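Local coordinates for proteolytically activated form of PPO4 Tyrosinase (Agaricus bisporus var. bisporus H97, PDB 4OUA), which uses copper to hydroxylate monophenols at the ortho position and to oxidise the resulting o-diphenols to o-quinones, the first step of melanin synthesis, at residues 79-84 with 88-93; 304-307 with 312-315; 287-292 with 298-303. One frame throughout, in Å; residues are numbered along the deposited sequence.

How the interactions relate
Interaction 1 forms part of the dicopper active site, and interactions 2 and 3 adjoin it, their centres each about 12 Å from its centre. The centres of those two are about 20 Å apart, and they meet only through the chain, where residue 303 passes into residue 304. The 79-84 loop touches both: Q83 CB lies 4.0 Å from P305 O in interaction 2, and V84 CG2 is 3.4 Å from T302 O in interaction 3. Helix residues 88-93 reach interaction 3 as well, through T88 CG2 at 3.7 Å from V301 CG2. Neither outer contact supplies a copper ligand: the side chains of E306 and L289 are about 11 and 13 Å from a copper ion.

Interaction 1: residues 79-84 with 88-93. With CU1 (copper (I) ion), chain C.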
loop_
_atom_site.group_PDB
_atom_site.type_symbol
_atom_site.label_atom_id
_atom_site.label_comp_id
_atom_site.label_asym_id
_atom_site.label_seq_id
_atom_site.Cartn_x
_atom_site.Cartn_y
_atom_site.Cartn_z
ATOM N N CYS A 79 -7.414 -8.377 -5.360
ATOM C CA CYS A 79 -7.205 -7.002 -5.801
ATOM C C CYS A 79 -7.995 -6.676 -7.058
ATOM O O CYS A 79 -8.087 -7.485 -7.981
ATOM C CB CYS A 79 -5.716 -6.729 -6.037
ATOM S SG CYS A 79 -4.991 -7.596 -7.447
ATOM N N THR A 80 -8.571 -5.481 -7.076
ATOM C CA THR A 80 -9.367 -5.020 -8.201
ATOM C C THR A 80 -8.533 -4.130 -9.111
ATOM O O THR A 80 -8.069 -3.067 -8.700
ATOM C CB THR A 80 -10.606 -4.251 -7.727
ATOM O OG1 THR A 80 -10.193 -3.120 -6.952
ATOM C CG2 THR A 80 -11.488 -5.147 -6.876
ATOM N N HIS A 81 -8.343 -4.572 -10.349
ATOM C CA HIS A 81 -7.507 -3.847 -11.296
ATOM C C HIS A 81 -8.232 -3.670 -12.625
ATOM O O HIS A 81 -8.982 -4.548 -13.050
ATOM C CB HIS A 81 -6.177 -4.580 -11.499
ATOM C CG HIS A 81 -5.466 -4.903 -10.220
ATOM N ND1 HIS A 81 -5.404 -6.179 -9.705
ATOM C CD2 HIS A 81 -4.798 -4.113 -9.347
ATOM C CE1 HIS A 81 -4.724 -6.163 -8.573
ATOM N NE2 HIS A 81 -4.345 -4.920 -8.331
ATOM N N SER A 82 -8.009 -2.526 -13.266
ATOM C CA SER A 82 -8.649 -2.208 -14.539
ATOM C C SER A 82 -10.155 -2.010 -14.384
ATOM O O SER A 82 -10.909 -2.126 -15.350
ATOM C CB SER A 82 -8.368 -3.303 -15.568
ATOM O OG SER A 82 -6.977 -3.530 -15.700
ATOM N N GLN A 83 -10.589 -1.708 -13.164
ATOM C CA GLN A 83 -12.006 -1.511 -12.885
ATOM C C GLN A 83 -12.236 -0.327 -11.947
ATOM O O GLN A 83 -11.303 0.165 -11.312
ATOM C CB GLN A 83 -12.612 -2.782 -12.290
ATOM C CG GLN A 83 -11.738 -3.446 -11.246
ATOM C CD GLN A 83 -12.527 -4.350 -10.324
ATOM O OE1 GLN A 83 -13.568 -3.958 -9.801
ATOM N NE2 GLN A 83 -12.037 -5.567 -10.120
ATOM N N VAL A 84 -13.488 0.114 -11.860
ATOM C CA VAL A 84 -13.840 1.319 -11.113
ATOM C C VAL A 84 -13.552 1.225 -9.616
ATOM O O VAL A 84 -13.491 2.242 -8.928
ATOM C CB VAL A 84 -15.333 1.665 -11.293
ATOM C CG1 VAL A 84 -15.600 2.155 -12.706
ATOM C CG2 VAL A 84 -16.202 0.462 -10.963
ATOM N N THR A 88 -10.852 2.378 -4.242
ATOM C CA THR A 88 -11.504 2.096 -2.967
ATOM C C THR A 88 -11.070 0.762 -2.368
ATOM O O THR A 88 -10.905 0.652 -1.155
ATOM C CB THR A 88 -13.041 2.101 -3.102
ATOM O OG1 THR A 88 -13.444 1.158 -4.101
ATOM C CG2 THR A 88 -13.536 3.485 -3.488
ATOM N N TRP A 89 -10.887 -0.249 -3.213
ATOM C CA TRP A 89 -10.503 -1.571 -2.726
ATOM C C TRP A 89 -9.126 -1.541 -2.077
ATOM O O TRP A 89 -8.880 -2.239 -1.093
ATOM C CB TRP A 89 -10.517 -2.602 -3.857
ATOM C CG TRP A 89 -10.189 -3.991 -3.384
ATOM C CD1 TRP A 89 -11.075 -4.962 -3.015
ATOM C CD2 TRP A 89 -8.882 -4.557 -3.220
ATOM N NE1 TRP A 89 -10.401 -6.098 -2.634
ATOM C CE2 TRP A 89 -9.054 -5.876 -2.751
ATOM C CE3 TRP A 89 -7.584 -4.079 -3.425
ATOM C CZ2 TRP A 89 -7.979 -6.720 -2.486
ATOM C CZ3 TRP A 89 -6.518 -4.919 -3.161
ATOM C CH2 TRP A 89 -6.722 -6.223 -2.696
ATOM N N HIS A 90 -8.233 -0.731 -2.633
ATOM C CA HIS A 90 -6.868 -0.650 -2.128
ATOM C C HIS A 90 -6.783 0.245 -0.894
ATOM O O HIS A 90 -5.896 0.073 -0.055
ATOM C CB HIS A 90 -5.924 -0.152 -3.224
ATOM C CG HIS A 90 -5.662 -1.166 -4.295
ATOM N ND1 HIS A 90 -6.596 -1.497 -5.254
ATOM C CD2 HIS A 90 -4.577 -1.936 -4.546
ATOM C CE1 HIS A 90 -6.094 -2.421 -6.053
ATOM N NE2 HIS A 90 -4.871 -2.706 -5.647
ATOM N N ARG A 91 -7.711 1.190 -0.781
ATOM C CA ARG A 91 -7.771 2.054 0.393
ATOM C C ARG A 91 -8.005 1.237 1.655
ATOM O O ARG A 91 -7.344 1.443 2.675
ATOM C CB ARG A 91 -8.870 3.106 0.242
ATOM C CG ARG A 91 -9.323 3.711 1.561
ATOM C CD ARG A 91 -9.959 5.073 1.359
ATOM N NE ARG A 91 -8.966 6.081 0.999
ATOM C CZ ARG A 91 -9.252 7.349 0.721
ATOM N NH1 ARG A 91 -10.509 7.770 0.754
ATOM N NH2 ARG A 91 -8.280 8.195 0.406
ATOM N N VAL A 92 -8.949 0.308 1.577
ATOM C CA VAL A 92 -9.286 -0.537 2.712
ATOM C C VAL A 92 -8.295 -1.698 2.826
ATOM O O VAL A 92 -8.192 -2.341 3.872
ATOM C CB VAL A 92 -10.730 -1.073 2.597
ATOM C CG1 VAL A 92 -10.889 -1.902 1.332
ATOM C CG2 VAL A 92 -11.107 -1.879 3.831
ATOM N N TYR A 93 -7.560 -1.951 1.746
ATOM C CA TYR A 93 -6.525 -2.981 1.746
ATOM C C TYR A 93 -5.361 -2.568 2.640
ATOM O O TYR A 93 -4.862 -3.361 3.438
ATOM C CB TYR A 93 -6.025 -3.251 0.326
ATOM C CG TYR A 93 -5.084 -4.433 0.215
ATOM C CD1 TYR A 93 -5.069 -5.431 1.182
ATOM C CD2 TYR A 93 -4.204 -4.546 -0.854
ATOM C CE1 TYR A 93 -4.208 -6.510 1.083
ATOM C CE2 TYR A 93 -3.340 -5.619 -0.961
ATOM C CZ TYR A 93 -3.346 -6.600 0.009
ATOM O OH TYR A 93 -2.488 -7.670 -0.096
HETATM CU CU CU1 C . -3.662 -4.179 -6.488
HETATM O O HOH W 1 -1.653 -3.520 -7.654
#
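H81 and H90 converge on one copper ion as two of the three histidine ligands of the CuA half of a type 3 dicopper site; H56 is the third. Both bind through NE2, H81 NE2 and H90 NE2 each lying 2.1 Å from the metal, and water 1 is 2.4 Å from it. The two NE2 atoms are 3.5 Å apart and the imidazole planes are inclined at 60°, with NE2 of H81 near the plane of the H90 ring, at its edge. Also at that ring's edge, in its plane, T80 O lies 3.4 Å from H90 CE1. The far nitrogen of H90, ND1, is hydrogen-bonded to F86 O, which fixes the rotation of that ring behind its metal bond.

A covalent link holds the other ligand. C79 SG is joined to H81 CE1 at 1.8 Å, the cysteine-histidine thioether known from fungal tyrosinases, and it ties the H81 ring to its own loop.

CH-pi contacts then join loop to helix over one face of W89. C79 CA sits 3.3 Å from the centroid of the six-membered ring, 15° off its normal, while T80 CG2 covers the five-membered ring. With CG opposite the backbone N (chi1 -177°), the indole swings out to the loop, and its NE1 is hydrogen-bonded to E326 O.

Interaction 2: residues 304-307 with 312-315; sequences GPER and GFAP
The carboxylate of E306 and the ring of F313 are nearly parallel, their planes 14° apart, but displaced, so that the acid meets the base of the benzyl group: E306 OE2 is 3.4 Å from F313 CB and 3.6 Å from F313 CD2. The contact lies at the base of a beta-hairpin in which strand 304-305 pairs antiparallel with strand 318-319; F313 is in its long connection. Beyond the contact, the F313 side chain touches L85, S323 and L319, the last of which E306 touches too.

E306 carries most of the contact. Its CG is opposite the backbone N, which sends the side chain towards 313-315. This first torsion brings CG up to two neighbouring carbonyl oxygens, E306 CG being 3.3 Å from F313 O and 3.4 Å from A314 O; the bend at chi2 (77°) then turns the carboxylate to lie beside F313. The A314 oxygen has a hydrogen-bond donor in T317 OG1. OE1, the other carboxylate oxygen, accepts a hydrogen bond from G309 N, so the acid also ties to the 308-311 part of the loop. OE2 makes a close polar pair with Q83 NE2 of the 79-84 loop, the loop that carries the copper ligand H81.

The backbones come closest at E306 and P315, whose CA atoms are 4.9 Å apart, next to the backbone hydrogen bonds of E306 with G316 and T317. No conventional hydrogen bond crosses between the two segments. Instead, the P315 pyrrolidine lies alongside the 306-307 backbone, P315 CB being 4.1 Å from R307 O, and P315 CA points its hydrogen at E306 O over 3.1 Å, with an angle of 140° at the hydrogen.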
loop_
_atom_site.group_PDB
_atom_site.type_symbol
_atom_site.label_atom_id
_atom_site.label_comp_id
_atom_site.label_asym_id
_atom_site.label_seq_id
_atom_site.Cartn_x
_atom_site.Cartn_y
_atom_site.Cartn_z
ATOM N N GLY A 304 -19.390 0.273 -13.444
ATOM C CA GLY A 304 -18.467 -0.286 -14.415
ATOM C C GLY A 304 -18.352 -1.795 -14.280
ATOM O O GLY A 304 -18.621 -2.349 -13.214
ATOM N N PRO A 305 -17.953 -2.471 -15.368
ATOM C CA PRO A 305 -17.846 -3.934 -15.413
ATOM C C PRO A 305 -16.526 -4.476 -14.866
ATOM O O PRO A 305 -15.517 -3.771 -14.863
ATOM C CB PRO A 305 -17.965 -4.233 -16.906
ATOM C CG PRO A 305 -17.337 -3.041 -17.556
ATOM C CD PRO A 305 -17.681 -1.858 -16.681
ATOM N N GLU A 306 -16.547 -5.725 -14.407
ATOM C CA GLU A 306 -15.335 -6.421 -13.989
ATOM C C GLU A 306 -14.670 -7.073 -15.195
ATOM O O GLU A 306 -15.086 -8.143 -15.638
ATOM C CB GLU A 306 -15.651 -7.477 -12.927
ATOM C CG GLU A 306 -14.483 -8.402 -12.594
ATOM C CD GLU A 306 -13.444 -7.748 -11.697
ATOM O OE1 GLU A 306 -12.241 -7.803 -12.032
ATOM O OE2 GLU A 306 -13.829 -7.185 -10.651
ATOM N N ARG A 307 -13.636 -6.428 -15.723
ATOM C CA ARG A 307 -13.006 -6.888 -16.956
ATOM C C ARG A 307 -11.941 -7.961 -16.724
ATOM O O ARG A 307 -11.959 -9.004 -17.375
ATOM C CB ARG A 307 -12.409 -5.699 -17.710
ATOM C CG ARG A 307 -13.452 -4.904 -18.489
ATOM C CD ARG A 307 -12.904 -3.594 -19.030
ATOM N NE ARG A 307 -12.860 -2.551 -18.009
ATOM C CZ ARG A 307 -12.551 -1.282 -18.252
ATOM N NH1 ARG A 307 -12.258 -0.895 -19.487
ATOM N NH2 ARG A 307 -12.535 -0.399 -17.262
ATOM N N GLY A 312 -13.503 -11.483 -5.872
ATOM C CA GLY A 312 -14.716 -10.830 -5.415
ATOM C C GLY A 312 -15.751 -10.786 -6.522
ATOM O O GLY A 312 -16.943 -10.976 -6.280
ATOM N N PHE A 313 -15.290 -10.540 -7.744
ATOM C CA PHE A 313 -16.187 -10.410 -8.886
ATOM C C PHE A 313 -15.683 -11.174 -10.104
ATOM O O PHE A 313 -14.533 -11.018 -10.512
ATOM C CB PHE A 313 -16.374 -8.938 -9.255
ATOM C CG PHE A 313 -16.628 -8.043 -8.080
ATOM C CD1 PHE A 313 -17.878 -7.997 -7.484
ATOM C CD2 PHE A 313 -15.619 -7.241 -7.574
ATOM C CE1 PHE A 313 -18.115 -7.170 -6.402
ATOM C CE2 PHE A 313 -15.848 -6.413 -6.495
ATOM C CZ PHE A 313 -17.100 -6.378 -5.907
ATOM N N ALA A 314 -16.552 -11.996 -10.683
ATOM C CA ALA A 314 -16.232 -12.696 -11.919
ATOM C C ALA A 314 -16.292 -11.727 -13.095
ATOM O O ALA A 314 -16.980 -10.708 -13.026
ATOM C CB ALA A 314 -17.182 -13.860 -12.135
ATOM N N PRO A 315 -15.571 -12.044 -14.180
ATOM C CA PRO A 315 -15.501 -11.166 -15.354
ATOM C C PRO A 315 -16.869 -10.937 -15.992
ATOM O O PRO A 315 -17.539 -11.895 -16.374
ATOM C CB PRO A 315 -14.570 -11.925 -16.305
ATOM C CG PRO A 315 -14.663 -13.350 -15.873
ATOM C CD PRO A 315 -14.837 -13.303 -14.387
#

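Interaction 3: residues 287-292 with 298-303; sequences RHLSLW and GVWVTQ
At the end of helix 277-295, a helix of the tyrosinase dicopper domain, L289 and W292 meet V299 and W300 of the loop that leads on to strand 304-305. The side-chain contacts are apolar, with one approach to a backbone carbonyl, and the backbones stay well apart, so side chains span the distance. W292 has CG opposite the backbone N (chi1 172°), which extends the indole towards the loop. The far corner of its benzene ring makes the contact: W292 CH2 is 3.6 Å from V299 CG1 and 3.4 Å from V299 O. Beside it, W300 CE3 lies near the W292 plane, at the ring edge, 4.3 Å from W292 CZ3. One helical turn back, the L289 methyls meet the outer end of the W300 ring, with L289 CD2 4.0 Å from W300 CH2.

F232 and Y296 stack on W292, and its NE1 is hydrogen-bonded to N226 O. Replacing W292 by alanine is likely to open a gap beside V299 and W300, leaving N226 O without its indole donor and F232 and Y296 without their stacking partner. W300 is held separately through NE1, bonded to S338 O. The contact thus fastens the loop after helix 277-295, which carries the copper ligand H282, to the helical core of the tyrosinase dicopper fold.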
loop_
_atom_site.group_PDB
_atom_site.type_symbol
_atom_site.label_atom_id
_atom_site.label_comp_id
_atom_site.label_asym_id
_atom_site.label_seq_id
_atom_site.Cartn_x
_atom_site.Cartn_y
_atom_site.Cartn_z
ATOM N N ARG A 287 -2.831 8.384 -0.732
ATOM C CA ARG A 287 -2.669 9.806 -0.455
ATOM C C ARG A 287 -3.068 10.630 -1.671
ATOM O O ARG A 287 -3.610 11.727 -1.543
ATOM C CB ARG A 287 -1.230 10.126 -0.051
ATOM C CG ARG A 287 -1.031 11.556 0.427
ATOM C CD ARG A 287 0.396 11.800 0.879
ATOM N NE ARG A 287 1.311 11.908 -0.252
ATOM C CZ ARG A 287 1.779 13.058 -0.725
ATOM N NH1 ARG A 287 1.424 14.202 -0.158
ATOM N NH2 ARG A 287 2.605 13.064 -1.759
ATOM N N HIS A 288 -2.785 10.090 -2.853
ATOM C CA HIS A 288 -3.180 10.725 -4.102
ATOM C C HIS A 288 -4.698 10.833 -4.170
ATOM O O HIS A 288 -5.243 11.860 -4.576
ATOM C CB HIS A 288 -2.646 9.939 -5.302
ATOM C CG HIS A 288 -1.165 10.048 -5.485
ATOM N ND1 HIS A 288 -0.464 9.255 -6.368
ATOM C CD2 HIS A 288 -0.251 10.864 -4.906
ATOM C CE1 HIS A 288 0.818 9.576 -6.324
ATOM N NE2 HIS A 288 0.973 10.548 -5.444
ATOM N N LEU A 289 -5.370 9.762 -3.762
ATOM C CA LEU A 289 -6.825 9.738 -3.733
ATOM C C LEU A 289 -7.364 10.807 -2.788
ATOM O O LEU A 289 -8.346 11.478 -3.098
ATOM C CB LEU A 289 -7.325 8.355 -3.315
ATOM C CG LEU A 289 -8.838 8.146 -3.338
ATOM C CD1 LEU A 289 -9.390 8.425 -4.724
ATOM C CD2 LEU A 289 -9.179 6.735 -2.896
ATOM N N SER A 290 -6.713 10.965 -1.639
ATOM C CA SER A 290 -7.104 11.982 -0.668
ATOM C C SER A 290 -6.903 13.384 -1.233
ATOM O O SER A 290 -7.751 14.257 -1.061
ATOM C CB SER A 290 -6.313 11.825 0.634
ATOM O OG SER A 290 -6.655 10.625 1.304
ATOM N N LEU A 291 -5.774 13.591 -1.908
ATOM C CA LEU A 291 -5.466 14.880 -2.518
ATOM C C LEU A 291 -6.426 15.191 -3.660
ATOM O O LEU A 291 -6.915 16.314 -3.790
ATOM C CB LEU A 291 -4.025 14.906 -3.029
ATOM C CG LEU A 291 -2.918 14.985 -1.978
ATOM C CD1 LEU A 291 -1.553 15.046 -2.645
ATOM C CD2 LEU A 291 -3.124 16.187 -1.072
ATOM N N TRP A 292 -6.688 14.183 -4.485
ATOM C CA TRP A 292 -7.607 14.324 -5.607
ATOM C C TRP A 292 -9.013 14.660 -5.121
ATOM O O TRP A 292 -9.719 15.452 -5.745
ATOM C CB TRP A 292 -7.619 13.044 -6.444
ATOM C CG TRP A 292 -8.662 13.028 -7.511
ATOM C CD1 TRP A 292 -8.538 13.495 -8.787
ATOM C CD2 TRP A 292 -9.991 12.507 -7.401
ATOM N NE1 TRP A 292 -9.711 13.301 -9.477
ATOM C CE2 TRP A 292 -10.618 12.698 -8.649
ATOM C CE3 TRP A 292 -10.712 11.902 -6.368
ATOM C CZ2 TRP A 292 -11.932 12.303 -8.890
ATOM C CZ3 TRP A 292 -12.016 11.511 -6.610
ATOM C CH2 TRP A 292 -12.612 11.713 -7.861
ATOM N N GLY A 298 -17.256 15.638 -4.347
ATOM C CA GLY A 298 -18.528 15.232 -4.913
ATOM C C GLY A 298 -18.388 14.102 -5.914
ATOM O O GLY A 298 -19.344 13.372 -6.172
ATOM N N VAL A 299 -17.193 13.958 -6.481
ATOM C CA VAL A 299 -16.934 12.898 -7.450
ATOM C C VAL A 299 -16.455 11.626 -6.760
ATOM O O VAL A 299 -15.471 11.646 -6.019
ATOM C CB VAL A 299 -15.881 13.323 -8.490
ATOM C CG1 VAL A 299 -15.732 12.248 -9.556
ATOM C CG2 VAL A 299 -16.261 14.649 -9.118
ATOM N N TRP A 300 -17.151 10.520 -7.007
ATOM C CA TRP A 300 -16.772 9.237 -6.425
ATOM C C TRP A 300 -17.040 8.088 -7.399
ATOM O O TRP A 300 -17.102 8.294 -8.611
ATOM C CB TRP A 300 -17.514 9.010 -5.105
ATOM C CG TRP A 300 -16.794 8.093 -4.155
ATOM C CD1 TRP A 300 -17.283 6.953 -3.587
ATOM C CD2 TRP A 300 -15.451 8.237 -3.674
ATOM N NE1 TRP A 300 -16.332 6.381 -2.777
ATOM C CE2 TRP A 300 -15.198 7.148 -2.814
ATOM C CE3 TRP A 300 -14.439 9.179 -3.887
ATOM C CZ2 TRP A 300 -13.974 6.977 -2.165
ATOM C CZ3 TRP A 300 -13.225 9.007 -3.243
ATOM C CH2 TRP A 300 -13.003 7.914 -2.392
ATOM N N VAL A 301 -17.199 6.882 -6.862
ATOM C CA VAL A 301 -17.330 5.676 -7.675
ATOM C C VAL A 301 -18.539 5.700 -8.605
ATOM O O VAL A 301 -19.652 6.015 -8.187
ATOM C CB VAL A 301 -17.435 4.417 -6.789
ATOM C CG1 VAL A 301 -17.505 3.162 -7.652
ATOM C CG2 VAL A 301 -16.262 4.348 -5.818
ATOM N N THR A 302 -18.306 5.359 -9.869
ATOM C CA THR A 302 -19.386 5.191 -10.835
ATOM C C THR A 302 -19.445 3.735 -11.286
ATOM O O THR A 302 -18.526 2.958 -11.022
ATOM C CB THR A 302 -19.213 6.103 -12.065
ATOM O OG1 THR A 302 -18.092 5.663 -12.841
ATOM C CG2 THR A 302 -18.997 7.547 -11.634
ATOM N N GLN A 303 -20.525 3.370 -11.966
ATOM C CA GLN A 303 -20.737 1.988 -12.380
ATOM C C GLN A 303 -19.764 1.550 -13.474
ATOM O O GLN A 303 -19.362 2.347 -14.321
ATOM C CB GLN A 303 -22.178 1.800 -12.855
ATOM C CG GLN A 303 -22.451 0.445 -13.476
ATOM C CD GLN A 303 -23.922 0.225 -13.753
ATOM O OE1 GLN A 303 -24.782 0.763 -13.056
ATOM N NE2 GLN A 303 -24.220 -0.567 -14.777
#